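Local structure of Abbfa_003403 (Acinetobacter baumannii, 4ZXH) at residues 574-586 with 592-604. The protein is a four-domain nonribosomal peptide synthetase that probably activates an amino acid, loads it on a phosphopantetheine-bearing carrier domain for condensation, and releases the product by its thioesterase domain. Residues are numbered along the deposited sequence; the frame is centred on the assembly and turned at random.
Sequences IEDAEPKVILTQT and LNVSVPRLDINQA
Ile582 is gripped at both its N-H and its carbonyl by the neighbouring chain, which pairs strand 581-584 in parallel with the outermost strand 598-600 of a four-stranded sheet in the adenylation domain. Four N-H···O bonds join them: Ile582 N reaches Pro597 O and Leu599 N reaches Ile582 O, both at 2.9 Å, followed by Thr584 N to Leu599 O and Ile601 N to Thr584 O. Packing is close on both faces, where beta-branched Val and Ile suit extended chains and Val581, Ile582 and Leu583 are buried. On one face, Val581 has chi1 at 80°, which sets CG2 anti to the backbone N and 3.7 Å from Leu599 CG; Leu583 CD1 lies 3.8 Å from Ile601 CB, under helices 509-525 and 543-553. On the other, Val596 divides its branches, CG1 against Ile582 CG1 and CG2 against Ile574 CG2 of the helix, each at 3.8 Å.

The looser side carries polar groups. Exposed Thr586 gives its hydroxyl to the syn side of Asp600 OD2 (2.9 Å) and accepts from Asn602 ND2, with OG1 close to the amide plane. Asp600 OD1 also takes Asn602 N from above the carboxylate, closing an Asx turn where the strand ends. Polar side chains thus add to the last backbone bond there: one carboxylate, accepting a bond at each oxygen, ties together the residues that follow the two strands.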
ATOM      1  N   ILE A 574     -18.659  43.343  -2.716  1.00 34.79           N
ATOM      2  CA  ILE A 574     -19.433  44.583  -2.770  1.00 36.30           C
ATOM      3  C   ILE A 574     -20.029  44.755  -4.149  1.00 37.81           C
ATOM      4  O   ILE A 574     -21.214  45.030  -4.281  1.00 37.22           O
ATOM      5  CB  ILE A 574     -18.585  45.846  -2.476  1.00 43.36           C
ATOM      6  CG1 ILE A 574     -17.863  45.777  -1.120  1.00 40.79           C
ATOM      7  CG2 ILE A 574     -19.453  47.085  -2.570  1.00 35.84           C
ATOM      8  CD1 ILE A 574     -18.764  45.669   0.032  1.00 36.27           C
ATOM      9  N   GLU A 575     -19.188  44.561  -5.169  1.00 35.91           N
ATOM     10  CA  GLU A 575     -19.541  44.844  -6.553  1.00 32.52           C
ATOM     11  C   GLU A 575     -20.625  43.912  -7.104  1.00 42.44           C
ATOM     12  O   GLU A 575     -21.510  44.342  -7.854  1.00 47.68           O
ATOM     13  CB  GLU A 575     -18.296  44.758  -7.431  1.00 38.53           C
ATOM     14  CG  GLU A 575     -18.553  45.168  -8.874  1.00 59.54           C
ATOM     15  CD  GLU A 575     -17.282  45.327  -9.687  1.00 80.49           C
ATOM     16  OE1 GLU A 575     -16.223  44.814  -9.259  1.00 87.63           O
ATOM     17  OE2 GLU A 575     -17.339  45.989 -10.749  1.00 86.86           O
ATOM     18  N   ASP A 576     -20.543  42.637  -6.739  1.00 39.23           N
ATOM     19  CA  ASP A 576     -21.503  41.641  -7.195  1.00 41.31           C
ATOM     20  C   ASP A 576     -22.833  41.767  -6.436  1.00 41.84           C
ATOM     21  O   ASP A 576     -23.913  41.636  -7.027  1.00 40.55           O
ATOM     22  CB  ASP A 576     -20.910  40.236  -7.027  1.00 40.86           C
ATOM     23  CG  ASP A 576     -21.851  39.122  -7.493  1.00 40.06           C
ATOM     24  OD1 ASP A 576     -21.980  38.885  -8.720  1.00 41.21           O
ATOM     25  OD2 ASP A 576     -22.450  38.462  -6.617  1.00 36.11           O
ATOM     26  N   ALA A 577     -22.745  42.035  -5.133  1.00 36.33           N
ATOM     27  CA  ALA A 577     -23.922  42.035  -4.266  1.00 35.00           C
ATOM     28  C   ALA A 577     -24.714  43.338  -4.344  1.00 41.93           C
ATOM     29  O   ALA A 577     -25.895  43.363  -4.003  1.00 44.63           O
ATOM     30  CB  ALA A 577     -23.515  41.751  -2.812  1.00 26.99           C
ATOM     31  N   GLU A 578     -24.068  44.408  -4.802  1.00 41.01           N
ATOM     32  CA  GLU A 578     -24.711  45.715  -4.951  1.00 37.82           C
ATOM     33  C   GLU A 578     -25.547  46.117  -3.737  1.00 41.27           C
ATOM     34  O   GLU A 578     -26.721  46.429  -3.882  1.00 40.74           O
ATOM     35  CB  GLU A 578     -25.582  45.724  -6.204  1.00 36.07           C
ATOM     36  CG  GLU A 578     -24.789  45.427  -7.469  1.00 58.08           C
ATOM     37  CD  GLU A 578     -25.653  45.221  -8.704  1.00 72.91           C
ATOM     38  OE1 GLU A 578     -26.860  44.923  -8.562  1.00 76.85           O
ATOM     39  OE2 GLU A 578     -25.114  45.355  -9.823  1.00 77.55           O
ATOM     40  N   PRO A 579     -24.938  46.125  -2.539  1.00 35.70           N
ATOM     41  CA  PRO A 579     -25.704  46.365  -1.308  1.00 29.68           C
ATOM     42  C   PRO A 579     -26.170  47.810  -1.144  1.00 28.31           C
ATOM     43  O   PRO A 579     -25.521  48.753  -1.623  1.00 30.03           O
ATOM     44  CB  PRO A 579     -24.713  45.992  -0.202  1.00 26.46           C
ATOM     45  CG  PRO A 579     -23.370  46.262  -0.798  1.00 33.24           C
ATOM     46  CD  PRO A 579     -23.485  46.095  -2.290  1.00 36.04           C
ATOM     47  N   LYS A 580     -27.299  47.971  -0.466  1.00 31.07           N
ATOM     48  CA  LYS A 580     -27.887  49.285  -0.232  1.00 35.16           C
ATOM     49  C   LYS A 580     -26.982  50.119   0.646  1.00 34.90           C
ATOM     50  O   LYS A 580     -26.834  51.314   0.437  1.00 33.29           O
ATOM     51  CB  LYS A 580     -29.256  49.147   0.434  1.00 29.99           C
ATOM     52  CG  LYS A 580     -29.982  50.451   0.677  1.00 26.88           C
ATOM     53  CD  LYS A 580     -30.449  51.049  -0.629  1.00 34.50           C
ATOM     54  CE  LYS A 580     -31.687  51.934  -0.457  1.00 37.07           C
ATOM     55  NZ  LYS A 580     -32.949  51.125  -0.452  1.00 48.47           N
ATOM     56  N   VAL A 581     -26.393  49.463   1.641  1.00 31.51           N
ATOM     57  CA  VAL A 581     -25.607  50.127   2.664  1.00 28.59           C
ATOM     58  C   VAL A 581     -24.624  49.113   3.230  1.00 33.19           C
ATOM     59  O   VAL A 581     -24.821  47.908   3.073  1.00 39.86           O
ATOM     60  CB  VAL A 581     -26.512  50.708   3.794  1.00 32.35           C
ATOM     61  CG1 VAL A 581     -26.918  49.626   4.778  1.00 37.06           C
ATOM     62  CG2 VAL A 581     -25.810  51.819   4.529  1.00 40.34           C
ATOM     63  N   ILE A 582     -23.557  49.595   3.862  1.00 38.30           N
ATOM     64  CA  ILE A 582     -22.639  48.730   4.618  1.00 34.84           C
ATOM     65  C   ILE A 582     -22.715  49.113   6.092  1.00 34.63           C
ATOM     66  O   ILE A 582     -22.390  50.250   6.456  1.00 33.15           O
ATOM     67  CB  ILE A 582     -21.176  48.858   4.127  1.00 33.70           C
ATOM     68  CG1 ILE A 582     -21.020  48.300   2.705  1.00 31.61           C
ATOM     69  CG2 ILE A 582     -20.223  48.172   5.090  1.00 29.59           C
ATOM     70  CD1 ILE A 582     -19.721  48.716   2.041  1.00 27.61           C
ATOM     71  N   LEU A 583     -23.192  48.191   6.927  1.00 29.78           N
ATOM     72  CA  LEU A 583     -23.327  48.464   8.357  1.00 31.49           C
ATOM     73  C   LEU A 583     -22.045  48.012   9.019  1.00 39.91           C
ATOM     74  O   LEU A 583     -21.711  46.832   8.995  1.00 43.34           O
ATOM     75  CB  LEU A 583     -24.548  47.750   8.959  1.00 26.99           C
ATOM     76  CG  LEU A 583     -24.845  47.897  10.462  1.00 35.33           C
ATOM     77  CD1 LEU A 583     -25.360  49.279  10.865  1.00 26.13           C
ATOM     78  CD2 LEU A 583     -25.804  46.804  10.920  1.00 33.62           C
ATOM     79  N   THR A 584     -21.318  48.962   9.589  1.00 40.17           N
ATOM     80  CA  THR A 584     -19.987  48.700  10.127  1.00 38.24           C
ATOM     81  C   THR A 584     -19.836  49.401  11.477  1.00 38.75           C
ATOM     82  O   THR A 584     -20.804  49.927  12.006  1.00 40.37           O
ATOM     83  CB  THR A 584     -18.917  49.179   9.146  1.00 40.76           C
ATOM     84  OG1 THR A 584     -17.618  49.011   9.720  1.00 48.33           O
ATOM     85  CG2 THR A 584     -19.140  50.650   8.807  1.00 32.87           C
ATOM     86  N   GLN A 585     -18.643  49.412  12.056  1.00 41.30           N
ATOM     87  CA  GLN A 585     -18.487  50.078  13.348  1.00 44.50           C
ATOM     88  C   GLN A 585     -17.537  51.254  13.213  1.00 48.33           C
ATOM     89  O   GLN A 585     -16.834  51.363  12.211  1.00 41.92           O
ATOM     90  CB  GLN A 585     -18.012  49.097  14.437  1.00 46.18           C
ATOM     91  CG  GLN A 585     -16.758  48.304  14.118  1.00 57.11           C
ATOM     92  CD  GLN A 585     -16.562  47.113  15.048  1.00 60.04           C
ATOM     93  OE1 GLN A 585     -17.372  46.176  15.068  1.00 53.36           O
ATOM     94  NE2 GLN A 585     -15.485  47.149  15.834  1.00 66.01           N
ATOM     95  N   THR A 586     -17.526  52.125  14.223  1.00 55.46           N
ATOM     96  CA  THR A 586     -16.801  53.402  14.184  1.00 53.72           C
ATOM     97  C   THR A 586     -15.382  53.320  13.626  1.00 55.34           C
ATOM     98  O   THR A 586     -15.050  54.019  12.667  1.00 55.21           O
ATOM     99  CB  THR A 586     -16.714  54.017  15.585  1.00 56.66           C
ATOM    100  OG1 THR A 586     -18.007  53.984  16.201  1.00 55.34           O
ATOM    101  CG2 THR A 586     -16.197  55.450  15.511  1.00 53.84           C
ATOM    102  N   LEU A 592     -12.443  50.809   3.846  1.00 93.34           N
ATOM    103  CA  LEU A 592     -12.474  50.539   2.413  1.00 85.28           C
ATOM    104  C   LEU A 592     -12.884  51.799   1.658  1.00 85.89           C
ATOM    105  O   LEU A 592     -13.773  52.543   2.096  1.00 79.77           O
ATOM    106  CB  LEU A 592     -13.431  49.380   2.087  1.00 78.17           C
ATOM    107  N   ASN A 593     -12.198  52.052   0.544  1.00 86.03           N
ATOM    108  CA  ASN A 593     -12.614  53.086  -0.393  1.00 79.06           C
ATOM    109  C   ASN A 593     -13.620  52.452  -1.344  1.00 73.55           C
ATOM    110  O   ASN A 593     -13.245  51.787  -2.322  1.00 73.28           O
ATOM    111  CB  ASN A 593     -11.420  53.680  -1.155  1.00 74.95           C
ATOM    112  N   VAL A 594     -14.901  52.619  -1.016  1.00 64.56           N
ATOM    113  CA  VAL A 594     -15.973  52.058  -1.825  1.00 59.06           C
ATOM    114  C   VAL A 594     -17.056  53.093  -2.077  1.00 58.33           C
ATOM    115  O   VAL A 594     -17.304  53.976  -1.254  1.00 61.87           O
ATOM    116  CB  VAL A 594     -16.601  50.794  -1.167  1.00 48.06           C
ATOM    117  CG1 VAL A 594     -15.661  49.597  -1.301  1.00 44.35           C
ATOM    118  CG2 VAL A 594     -16.949  51.059   0.299  1.00 48.62           C
ATOM    119  N   SER A 595     -17.692  52.981  -3.235  1.00 57.33           N
ATOM    120  CA  SER A 595     -18.754  53.894  -3.610  1.00 55.21           C
ATOM    121  C   SER A 595     -20.094  53.360  -3.109  1.00 51.89           C
ATOM    122  O   SER A 595     -21.013  53.114  -3.887  1.00 54.40           O
ATOM    123  CB  SER A 595     -18.764  54.085  -5.124  1.00 65.06           C
ATOM    124  OG  SER A 595     -17.577  54.741  -5.550  1.00 75.29           O
ATOM    125  N   VAL A 596     -20.180  53.163  -1.797  1.00 48.25           N
ATOM    126  CA  VAL A 596     -21.359  52.594  -1.157  1.00 45.99           C
ATOM    127  C   VAL A 596     -21.538  53.236   0.212  1.00 42.59           C
ATOM    128  O   VAL A 596     -20.586  53.321   0.974  1.00 48.30           O
ATOM    129  CB  VAL A 596     -21.245  51.057  -0.995  1.00 30.36           C
ATOM    130  CG1 VAL A 596     -22.327  50.532  -0.078  1.00 28.80           C
ATOM    131  CG2 VAL A 596     -21.299  50.362  -2.336  1.00 30.54           C
ATOM    132  N   PRO A 597     -22.757  53.706   0.525  1.00 43.32           N
ATOM    133  CA  PRO A 597     -23.023  54.337   1.821  1.00 39.89           C
ATOM    134  C   PRO A 597     -22.657  53.452   3.001  1.00 30.26           C
ATOM    135  O   PRO A 597     -22.825  52.236   2.939  1.00 43.88           O
ATOM    136  CB  PRO A 597     -24.531  54.585   1.782  1.00 31.07           C
ATOM    137  CG  PRO A 597     -24.844  54.720   0.353  1.00 33.11           C
ATOM    138  CD  PRO A 597     -23.942  53.747  -0.352  1.00 42.02           C
ATOM    139  N   ARG A 598     -22.157  54.071   4.065  1.00 33.88           N
ATOM    140  CA  ARG A 598     -21.766  53.350   5.268  1.00 42.61           C
ATOM    141  C   ARG A 598     -22.578  53.880   6.444  1.00 39.70           C
ATOM    142  O   ARG A 598     -22.872  55.066   6.504  1.00 40.51           O
ATOM    143  CB  ARG A 598     -20.257  53.502   5.516  1.00 48.90           C
ATOM    144  CG  ARG A 598     -19.467  53.704   4.224  1.00 63.91           C
ATOM    145  CD  ARG A 598     -18.332  54.718   4.388  1.00 83.91           C
ATOM    146  NE  ARG A 598     -17.721  55.066   3.105  1.00 94.32           N
ATOM    147  CZ  ARG A 598     -16.518  54.659   2.703  1.00106.96           C
ATOM    148  NH1 ARG A 598     -15.773  53.876   3.480  1.00113.41           N
ATOM    149  NH2 ARG A 598     -16.059  55.032   1.513  1.00107.23           N
ATOM    150  N   LEU A 599     -22.962  52.985   7.347  1.00 29.17           N
ATOM    151  CA  LEU A 599     -23.649  53.340   8.580  1.00 29.38           C
ATOM    152  C   LEU A 599     -22.920  52.814   9.810  1.00 44.28           C
ATOM    153  O   LEU A 599     -22.559  51.638   9.886  1.00 40.18           O
ATOM    154  CB  LEU A 599     -25.064  52.790   8.581  1.00 42.11           C
ATOM    155  CG  LEU A 599     -26.107  53.547   7.788  1.00 37.38           C
ATOM    156  CD1 LEU A 599     -27.383  52.735   7.838  1.00 27.69           C
ATOM    157  CD2 LEU A 599     -26.301  54.906   8.391  1.00 30.01           C
ATOM    158  N   ASP A 600     -22.720  53.688  10.783  1.00 44.15           N
ATOM    159  CA  ASP A 600     -22.074  53.301  12.026  1.00 45.74           C
ATOM    160  C   ASP A 600     -23.097  52.739  13.003  1.00 40.00           C
ATOM    161  O   ASP A 600     -23.974  53.459  13.481  1.00 44.74           O
ATOM    162  CB  ASP A 600     -21.341  54.500  12.631  1.00 51.89           C
ATOM    163  CG  ASP A 600     -20.615  54.163  13.922  1.00 50.76           C
ATOM    164  OD1 ASP A 600     -20.605  52.970  14.310  1.00 47.23           O
ATOM    165  OD2 ASP A 600     -20.051  55.100  14.545  1.00 44.94           O
ATOM    166  N   ILE A 601     -22.961  51.458  13.316  1.00 35.82           N
ATOM    167  CA  ILE A 601     -23.892  50.766  14.210  1.00 45.31           C
ATOM    168  C   ILE A 601     -23.889  51.321  15.641  1.00 47.56           C
ATOM    169  O   ILE A 601     -24.853  51.146  16.388  1.00 50.01           O
ATOM    170  CB  ILE A 601     -23.590  49.254  14.263  1.00 41.93           C
ATOM    171  CG1 ILE A 601     -24.789  48.473  14.789  1.00 40.18           C
ATOM    172  CG2 ILE A 601     -22.388  48.976  15.125  1.00 43.10           C
ATOM    173  CD1 ILE A 601     -24.540  46.984  14.838  1.00 44.23           C
ATOM    174  N   ASN A 602     -22.814  51.998  16.027  1.00 47.46           N
ATOM    175  CA  ASN A 602     -22.763  52.588  17.359  1.00 53.21           C
ATOM    176  C   ASN A 602     -23.689  53.794  17.470  1.00 56.43           C
ATOM    177  O   ASN A 602     -24.050  54.200  18.573  1.00 68.37           O
ATOM    178  CB  ASN A 602     -21.331  52.995  17.712  1.00 60.63           C
ATOM    179  CG  ASN A 602     -20.385  51.802  17.809  1.00 62.72           C
ATOM    180  OD1 ASN A 602     -20.722  50.770  18.398  1.00 63.94           O
ATOM    181  ND2 ASN A 602     -19.195  51.938  17.214  1.00 56.88           N
ATOM    182  N   GLN A 603     -24.062  54.361  16.323  1.00 52.29           N
ATOM    183  CA  GLN A 603     -24.916  55.546  16.268  1.00 48.41           C
ATOM    184  C   GLN A 603     -26.367  55.162  16.371  1.00 46.62           C
ATOM    185  O   GLN A 603     -27.234  56.010  16.573  1.00 59.10           O
ATOM    186  CB  GLN A 603     -24.693  56.327  14.975  1.00 53.89           C
ATOM    187  CG  GLN A 603     -23.383  57.060  14.934  1.00 63.98           C
ATOM    188  CD  GLN A 603     -23.049  57.666  16.274  1.00 71.87           C
ATOM    189  OE1 GLN A 603     -22.214  57.137  17.013  1.00 73.71           O
ATOM    190  NE2 GLN A 603     -23.725  58.764  16.617  1.00 74.53           N
ATOM    191  N   ALA A 604     -26.631  53.876  16.207  1.00 47.84           N
ATOM    192  CA  ALA A 604     -27.981  53.359  16.356  1.00 49.79           C
ATOM    193  C   ALA A 604     -28.437  53.577  17.783  1.00 63.49           C
ATOM    194  O   ALA A 604     -27.732  53.218  18.726  1.00 67.19           O
ATOM    195  CB  ALA A 604     -28.036  51.878  15.996  1.00 30.78           C
TER